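Local coordinates for amidohydrolase 3 domain-containing protein (Pyrococcus horikoshii, PDB 3IGH) that is an uncharacterised, metal-dependent hydrolase that probably cleaves carbon-nitrogen bonds other than peptide bonds, at residues P17-G29 / Y33-E45. Sequence-based numbering, arbitrary orientation.
Sequences PLKKVSGLVISHG and YAGDSEVAKKIVE. With SO4 (sulfate ion), chain N.
V25 fills the hollow between the hairpin and helix 37-45: its CG2 branch nests on A40, 3.7 Å from A40 CA, and also meets Y33 CB and, more loosely, I43 CD1. CG1 of V25, anti to the backbone N (chi1 -175°), reaches further along the helix and slides past V44 CG2 at 3.8 Å. I43 CD1 in turn lies over one face of the Y33 ring, offset toward its rim. Where the helix begins it comes so near the strand that G23 presents bare backbone, its CA 4.1 Å from A40 CB; a CB on G23 would run into S37 and A40. Strands 23-27 and 33-35 are antiparallel arms of a beta hairpin, joined by V25 N to Y33 O and by a nearly straight bond from G35 N to G23 O (2.9 Å). The pairing opens in a classic beta bulge, S22 and G23 both facing G35, whose O accepts S22 N at 3.1 Å and, weakly, G23 N. S22 OG, placed between its own backbone N and carbonyl carbon (chi1 55°), accepts S37 N at 2.9 Å, tying the bulge to the first turn of the helix; a water also meets this OG. With an alanine at S22, the S37 amide would probably lose its acceptor and the helix start its tie to the bulge. The S37 hydroxyl is hydrogen-bonded to N8 N, outside the hairpin. On the opposite face of the hairpin, L24 CD2 packs against A34 CB at 3.7 Å. Both methyls of V21 abut the G35 amide N, its CB 3.4 Å from G35 O. Strand 3-7 continues the small sheet beyond strand 23-27, and I43 and K42 pack on S47 and L46 of the second subunit.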
ATOM      1  N   PRO A  17       3.429 -32.115   0.009  1.00 52.23           N
ATOM      2  CA  PRO A  17       3.795 -33.384   0.651  1.00 51.06           C
ATOM      3  C   PRO A  17       4.052 -33.199   2.141  1.00 48.90           C
ATOM      4  O   PRO A  17       4.352 -32.090   2.577  1.00 45.26           O
ATOM      5  CB  PRO A  17       5.111 -33.770  -0.046  1.00 55.09           C
ATOM      6  CG  PRO A  17       5.340 -32.742  -1.121  1.00 61.71           C
ATOM      7  CD  PRO A  17       4.575 -31.536  -0.712  1.00 54.60           C
ATOM      8  N   LEU A  18       3.923 -34.267   2.919  1.00 43.31           N
ATOM      9  CA  LEU A  18       4.143 -34.155   4.351  1.00 47.82           C
ATOM     10  C   LEU A  18       5.630 -33.957   4.644  1.00 50.42           C
ATOM     11  O   LEU A  18       6.456 -34.782   4.257  1.00 52.05           O
ATOM     12  CB  LEU A  18       3.594 -35.376   5.088  1.00 47.70           C
ATOM     13  CG  LEU A  18       3.627 -35.282   6.616  1.00 49.15           C
ATOM     14  CD1 LEU A  18       2.551 -34.332   7.141  1.00 46.15           C
ATOM     15  CD2 LEU A  18       3.457 -36.662   7.211  1.00 47.00           C
ATOM     16  N   LYS A  19       5.963 -32.836   5.286  1.00 49.48           N
ATOM     17  CA  LYS A  19       7.341 -32.555   5.710  1.00 48.61           C
ATOM     18  C   LYS A  19       7.365 -32.091   7.163  1.00 48.12           C
ATOM     19  O   LYS A  19       6.610 -31.188   7.551  1.00 47.61           O
ATOM     20  CB  LYS A  19       8.002 -31.485   4.832  1.00 45.99           C
ATOM     21  CG  LYS A  19       8.067 -31.777   3.344  1.00 57.59           C
ATOM     22  CD  LYS A  19       8.997 -30.784   2.646  1.00 66.82           C
ATOM     23  CE  LYS A  19       8.798 -30.771   1.130  1.00 85.14           C
ATOM     24  NZ  LYS A  19       9.204 -32.044   0.465  1.00 82.79           N
ATOM     25  N   LYS A  20       8.224 -32.720   7.965  1.00 40.29           N
ATOM     26  CA  LYS A  20       8.405 -32.338   9.365  1.00 45.06           C
ATOM     27  C   LYS A  20       9.863 -32.011   9.645  1.00 48.26           C
ATOM     28  O   LYS A  20      10.770 -32.634   9.085  1.00 46.37           O
ATOM     29  CB  LYS A  20       7.985 -33.454  10.325  1.00 49.55           C
ATOM     30  CG  LYS A  20       6.717 -34.193   9.981  1.00 60.13           C
ATOM     31  CD  LYS A  20       6.775 -35.621  10.507  1.00 82.10           C
ATOM     32  CE  LYS A  20       6.660 -35.693  12.025  1.00 85.90           C
ATOM     33  NZ  LYS A  20       6.774 -37.090  12.530  1.00 77.51           N
ATOM     34  N   VAL A  21      10.080 -31.023  10.511  1.00 43.24           N
ATOM     35  CA  VAL A  21      11.415 -30.700  11.009  1.00 45.71           C
ATOM     36  C   VAL A  21      11.373 -30.557  12.528  1.00 46.20           C
ATOM     37  O   VAL A  21      10.294 -30.577  13.135  1.00 46.07           O
ATOM     38  CB  VAL A  21      12.005 -29.408  10.359  1.00 42.67           C
ATOM     39  CG1 VAL A  21      12.093 -29.537   8.839  1.00 41.15           C
ATOM     40  CG2 VAL A  21      11.215 -28.161  10.771  1.00 44.14           C
ATOM     41  N   SER A  22      12.546 -30.411  13.141  1.00 48.84           N
ATOM     42  CA  SER A  22      12.635 -30.251  14.586  1.00 50.32           C
ATOM     43  C   SER A  22      13.047 -28.837  14.996  1.00 50.21           C
ATOM     44  O   SER A  22      13.004 -28.492  16.180  1.00 47.16           O
ATOM     45  CB  SER A  22      13.570 -31.306  15.205  1.00 51.43           C
ATOM     46  OG  SER A  22      14.850 -31.287  14.595  1.00 48.91           O
ATOM     47  N   GLY A  23      13.417 -28.014  14.016  1.00 46.81           N
ATOM     48  CA  GLY A  23      13.861 -26.656  14.298  1.00 44.29           C
ATOM     49  C   GLY A  23      13.531 -25.649  13.215  1.00 42.55           C
ATOM     50  O   GLY A  23      13.652 -25.947  12.029  1.00 43.20           O
ATOM     51  N   LEU A  24      13.106 -24.460  13.642  1.00 43.11           N
ATOM     52  CA  LEU A  24      12.860 -23.327  12.748  1.00 46.28           C
ATOM     53  C   LEU A  24      13.682 -22.133  13.188  1.00 41.55           C
ATOM     54  O   LEU A  24      13.853 -21.912  14.381  1.00 42.94           O
ATOM     55  CB  LEU A  24      11.386 -22.897  12.783  1.00 45.47           C
ATOM     56  CG  LEU A  24      10.273 -23.560  11.978  1.00 50.32           C
ATOM     57  CD1 LEU A  24       9.009 -22.724  12.124  1.00 45.46           C
ATOM     58  CD2 LEU A  24      10.630 -23.707  10.513  1.00 42.39           C
ATOM     59  N   VAL A  25      14.183 -21.359  12.228  1.00 42.96           N
ATOM     60  CA  VAL A  25      14.737 -20.037  12.535  1.00 43.76           C
ATOM     61  C   VAL A  25      13.883 -18.979  11.860  1.00 40.43           C
ATOM     62  O   VAL A  25      13.605 -19.074  10.666  1.00 43.64           O
ATOM     63  CB  VAL A  25      16.217 -19.878  12.101  1.00 41.83           C
ATOM     64  CG1 VAL A  25      16.758 -18.529  12.556  1.00 46.02           C
ATOM     65  CG2 VAL A  25      17.070 -20.983  12.692  1.00 49.99           C
ATOM     66  N   ILE A  26      13.468 -17.982  12.637  1.00 37.63           N
ATOM     67  CA  ILE A  26      12.611 -16.912  12.148  1.00 45.40           C
ATOM     68  C   ILE A  26      13.323 -15.566  12.241  1.00 47.06           C
ATOM     69  O   ILE A  26      13.854 -15.195  13.293  1.00 47.20           O
ATOM     70  CB  ILE A  26      11.270 -16.847  12.927  1.00 43.20           C
ATOM     71  CG1 ILE A  26      10.510 -18.173  12.804  1.00 45.54           C
ATOM     72  CG2 ILE A  26      10.396 -15.680  12.439  1.00 39.25           C
ATOM     73  CD1 ILE A  26       9.581 -18.434  13.963  1.00 47.27           C
ATOM     74  N   SER A  27      13.327 -14.846  11.125  1.00 41.37           N
ATOM     75  CA  SER A  27      13.857 -13.495  11.072  1.00 48.73           C
ATOM     76  C   SER A  27      12.811 -12.547  10.500  1.00 44.57           C
ATOM     77  O   SER A  27      12.374 -12.746   9.362  1.00 46.15           O
ATOM     78  CB  SER A  27      15.104 -13.467  10.189  1.00 52.11           C
ATOM     79  OG  SER A  27      15.573 -12.141  10.049  1.00 58.74           O
ATOM     80  N   HIS A  28      12.440 -11.533  11.293  1.00 45.74           N
ATOM     81  CA  HIS A  28      11.473 -10.500  10.893  0.50 48.74           C
ATOM     82  C   HIS A  28      10.189 -11.068  10.270  1.00 50.54           C
ATOM     83  O   HIS A  28       9.775 -10.654   9.177  1.00 47.40           O
ATOM     84  CB  HIS A  28      12.129  -9.461   9.966  0.50 49.76           C
ATOM     85  CG  HIS A  28      13.151  -8.598  10.647  0.50 56.58           C
ATOM     86  ND1 HIS A  28      14.505  -8.735  10.431  0.50 51.30           N
ATOM     87  CD2 HIS A  28      13.013  -7.591  11.542  0.50 53.90           C
ATOM     88  CE1 HIS A  28      15.158  -7.847  11.162  0.50 54.76           C
ATOM     89  NE2 HIS A  28      14.275  -7.143  11.847  0.50 44.67           N
ATOM     90  N   GLY A  29       9.578 -12.030  10.960  1.00 46.00           N
ATOM     91  CA  GLY A  29       8.324 -12.624  10.515  1.00 41.52           C
ATOM     92  C   GLY A  29       8.436 -13.608   9.370  1.00 41.67           C
ATOM     93  O   GLY A  29       7.419 -14.023   8.827  1.00 46.47           O
ATOM     94  N   TYR A  33      15.397 -20.751   8.163  1.00 37.85           N
ATOM     95  CA  TYR A  33      15.891 -22.113   8.231  1.00 42.76           C
ATOM     96  C   TYR A  33      14.793 -23.028   8.777  1.00 38.27           C
ATOM     97  O   TYR A  33      14.099 -22.674   9.727  1.00 35.96           O
ATOM     98  CB  TYR A  33      17.163 -22.201   9.096  1.00 44.17           C
ATOM     99  CG  TYR A  33      17.675 -23.617   9.283  1.00 45.19           C
ATOM    100  CD1 TYR A  33      18.397 -24.257   8.275  1.00 50.49           C
ATOM    101  CD2 TYR A  33      17.426 -24.318  10.464  1.00 50.82           C
ATOM    102  CE1 TYR A  33      18.855 -25.561   8.437  1.00 54.15           C
ATOM    103  CE2 TYR A  33      17.879 -25.617  10.638  1.00 53.94           C
ATOM    104  CZ  TYR A  33      18.589 -26.234   9.621  1.00 52.32           C
ATOM    105  OH  TYR A  33      19.035 -27.524   9.796  1.00 54.42           O
ATOM    106  N   ALA A  34      14.632 -24.186   8.140  1.00 35.74           N
ATOM    107  CA  ALA A  34      13.766 -25.255   8.628  1.00 44.55           C
ATOM    108  C   ALA A  34      14.576 -26.538   8.551  1.00 41.36           C
ATOM    109  O   ALA A  34      14.992 -26.937   7.460  1.00 46.16           O
ATOM    110  CB  ALA A  34      12.508 -25.378   7.757  1.00 32.86           C
ATOM    111  N   GLY A  35      14.811 -27.173   9.697  1.00 41.42           N
ATOM    112  CA  GLY A  35      15.592 -28.407   9.732  1.00 49.39           C
ATOM    113  C   GLY A  35      15.861 -28.921  11.130  1.00 53.28           C
ATOM    114  O   GLY A  35      14.961 -28.938  11.982  1.00 50.59           O
ATOM    115  N   ASP A  36      17.109 -29.335  11.358  1.00 55.14           N
ATOM    116  CA  ASP A  36      17.524 -29.908  12.635  0.50 53.33           C
ATOM    117  C   ASP A  36      17.501 -28.876  13.755  1.00 51.05           C
ATOM    118  O   ASP A  36      17.945 -27.742  13.570  1.00 56.17           O
ATOM    119  CB  ASP A  36      18.915 -30.542  12.512  0.50 53.06           C
ATOM    120  CG  ASP A  36      18.903 -31.839  11.714  0.50 59.57           C
ATOM    121  OD1 ASP A  36      17.834 -32.481  11.604  0.50 61.38           O
ATOM    122  OD2 ASP A  36      19.975 -32.225  11.201  0.50 67.48           O
ATOM    123  N   SER A  37      16.982 -29.292  14.907  1.00 48.37           N
ATOM    124  CA  SER A  37      16.848 -28.467  16.103  1.00 52.97           C
ATOM    125  C   SER A  37      18.174 -27.887  16.619  1.00 57.57           C
ATOM    126  O   SER A  37      18.220 -26.731  17.053  1.00 55.72           O
ATOM    127  CB  SER A  37      16.159 -29.289  17.197  1.00 51.79           C
ATOM    128  OG  SER A  37      16.012 -28.553  18.394  1.00 56.11           O
ATOM    129  N   GLU A  38      19.240 -28.686  16.565  1.00 62.32           N
ATOM    130  CA  GLU A  38      20.564 -28.251  17.029  1.00 66.94           C
ATOM    131  C   GLU A  38      21.188 -27.191  16.121  1.00 61.09           C
ATOM    132  O   GLU A  38      21.834 -26.258  16.607  1.00 63.39           O
ATOM    133  CB  GLU A  38      21.519 -29.443  17.198  1.00 68.97           C
ATOM    134  CG  GLU A  38      21.343 -30.210  18.511  1.00 83.45           C
ATOM    135  CD  GLU A  38      21.627 -29.355  19.742  1.00 94.22           C
ATOM    136  OE1 GLU A  38      20.723 -29.224  20.594  1.00 94.97           O
ATOM    137  OE2 GLU A  38      22.746 -28.809  19.853  1.00 95.86           O
ATOM    138  N   VAL A  39      20.989 -27.346  14.813  1.00 54.84           N
ATOM    139  CA  VAL A  39      21.454 -26.372  13.818  1.00 56.06           C
ATOM    140  C   VAL A  39      20.744 -25.022  14.001  1.00 54.65           C
ATOM    141  O   VAL A  39      21.386 -23.968  13.985  1.00 54.20           O
ATOM    142  CB  VAL A  39      21.265 -26.906  12.379  1.00 53.07           C
ATOM    143  CG1 VAL A  39      21.776 -25.906  11.348  1.00 45.52           C
ATOM    144  CG2 VAL A  39      21.978 -28.237  12.214  1.00 64.41           C
ATOM    145  N   ALA A  40      19.430 -25.075  14.207  1.00 53.60           N
ATOM    146  CA  ALA A  40      18.613 -23.886  14.447  1.00 48.67           C
ATOM    147  C   ALA A  40      19.090 -23.099  15.666  1.00 53.17           C
ATOM    148  O   ALA A  40      19.243 -21.881  15.593  1.00 50.98           O
ATOM    149  CB  ALA A  40      17.132 -24.267  14.597  1.00 48.02           C
ATOM    150  N   LYS A  41      19.341 -23.810  16.767  1.00 50.44           N
ATOM    151  CA  LYS A  41      19.819 -23.212  18.016  1.00 58.78           C
ATOM    152  C   LYS A  41      21.204 -22.586  17.841  1.00 53.75           C
ATOM    153  O   LYS A  41      21.478 -21.517  18.387  1.00 60.37           O
ATOM    154  CB  LYS A  41      19.827 -24.261  19.142  1.00 58.50           C
ATOM    155  CG  LYS A  41      20.221 -23.732  20.532  1.00 71.44           C
ATOM    156  CD  LYS A  41      19.805 -24.673  21.669  1.00 74.68           C
ATOM    157  CE  LYS A  41      20.610 -25.975  21.699  1.00 96.56           C
ATOM    158  NZ  LYS A  41      21.962 -25.811  22.309  1.00103.16           N
ATOM    159  N   LYS A  42      22.050 -23.247  17.054  1.00 53.04           N
ATOM    160  CA  LYS A  42      23.413 -22.795  16.783  1.00 59.30           C
ATOM    161  C   LYS A  42      23.429 -21.479  16.008  1.00 56.28           C
ATOM    162  O   LYS A  42      24.200 -20.573  16.337  1.00 57.63           O
ATOM    163  CB  LYS A  42      24.180 -23.870  16.007  1.00 55.99           C
ATOM    164  CG  LYS A  42      25.683 -23.640  15.930  1.00 71.01           C
ATOM    165  CD  LYS A  42      26.404 -24.822  15.286  1.00 79.21           C
ATOM    166  CE  LYS A  42      26.483 -26.028  16.224  1.00 96.54           C
ATOM    167  NZ  LYS A  42      27.269 -27.144  15.630  1.00103.15           N
ATOM    168  N   ILE A  43      22.573 -21.390  14.988  1.00 49.07           N
ATOM    169  CA  ILE A  43      22.415 -20.183  14.173  1.00 45.95           C
ATOM    170  C   ILE A  43      22.076 -18.971  15.051  1.00 43.24           C
ATOM    171  O   ILE A  43      22.734 -17.932  14.969  1.00 45.88           O
ATOM    172  CB  ILE A  43      21.349 -20.394  13.048  1.00 46.81           C
ATOM    173  CG1 ILE A  43      21.886 -21.346  11.975  1.00 43.22           C
ATOM    174  CG2 ILE A  43      20.954 -19.071  12.389  1.00 47.42           C
ATOM    175  CD1 ILE A  43      20.801 -22.018  11.144  1.00 44.01           C
ATOM    176  N   VAL A  44      21.086 -19.139  15.924  1.00 42.21           N
ATOM    177  CA  VAL A  44      20.596 -18.056  16.776  1.00 48.02           C
ATOM    178  C   VAL A  44      21.560 -17.732  17.927  1.00 57.40           C
ATOM    179  O   VAL A  44      21.557 -16.613  18.454  1.00 58.88           O
ATOM    180  CB  VAL A  44      19.144 -18.335  17.251  1.00 45.72           C
ATOM    181  CG1 VAL A  44      18.644 -17.289  18.230  1.00 49.68           C
ATOM    182  CG2 VAL A  44      18.218 -18.359  16.043  1.00 49.14           C
ATOM    183  N   GLU A  45      22.400 -18.698  18.293  1.00 60.54           N
ATOM    184  CA  GLU A  45      23.459 -18.455  19.277  1.00 61.56           C
ATOM    185  C   GLU A  45      24.550 -17.543  18.715  1.00 59.44           C
ATOM    186  O   GLU A  45      25.003 -16.623  19.398  1.00 63.97           O
ATOM    187  CB  GLU A  45      24.046 -19.772  19.791  1.00 62.47           C
ATOM    188  CG  GLU A  45      23.285 -20.325  20.989  1.00 70.27           C
ATOM    189  CD  GLU A  45      23.571 -21.790  21.276  1.00 84.82           C
ATOM    190  OE1 GLU A  45      24.285 -22.446  20.483  1.00 84.55           O
ATOM    191  OE2 GLU A  45      23.066 -22.288  22.307  1.00 86.05           O
TER
HETATM  192  S   SO4 N  13       3.533 -37.423   1.110  0.50 73.00           S
HETATM  193  O1  SO4 N  13       3.767 -38.860   1.210  0.50 77.97           O
HETATM  194  O2  SO4 N  13       2.420 -37.063   1.979  0.50 62.84           O
HETATM  195  O3  SO4 N  13       4.732 -36.712   1.537  0.50 71.21           O
HETATM  196  O4  SO4 N  13       3.221 -37.067  -0.273  0.50 67.90           O
HETATM  197  O   HOH W   1      14.749 -32.146  11.596  1.00 51.98           O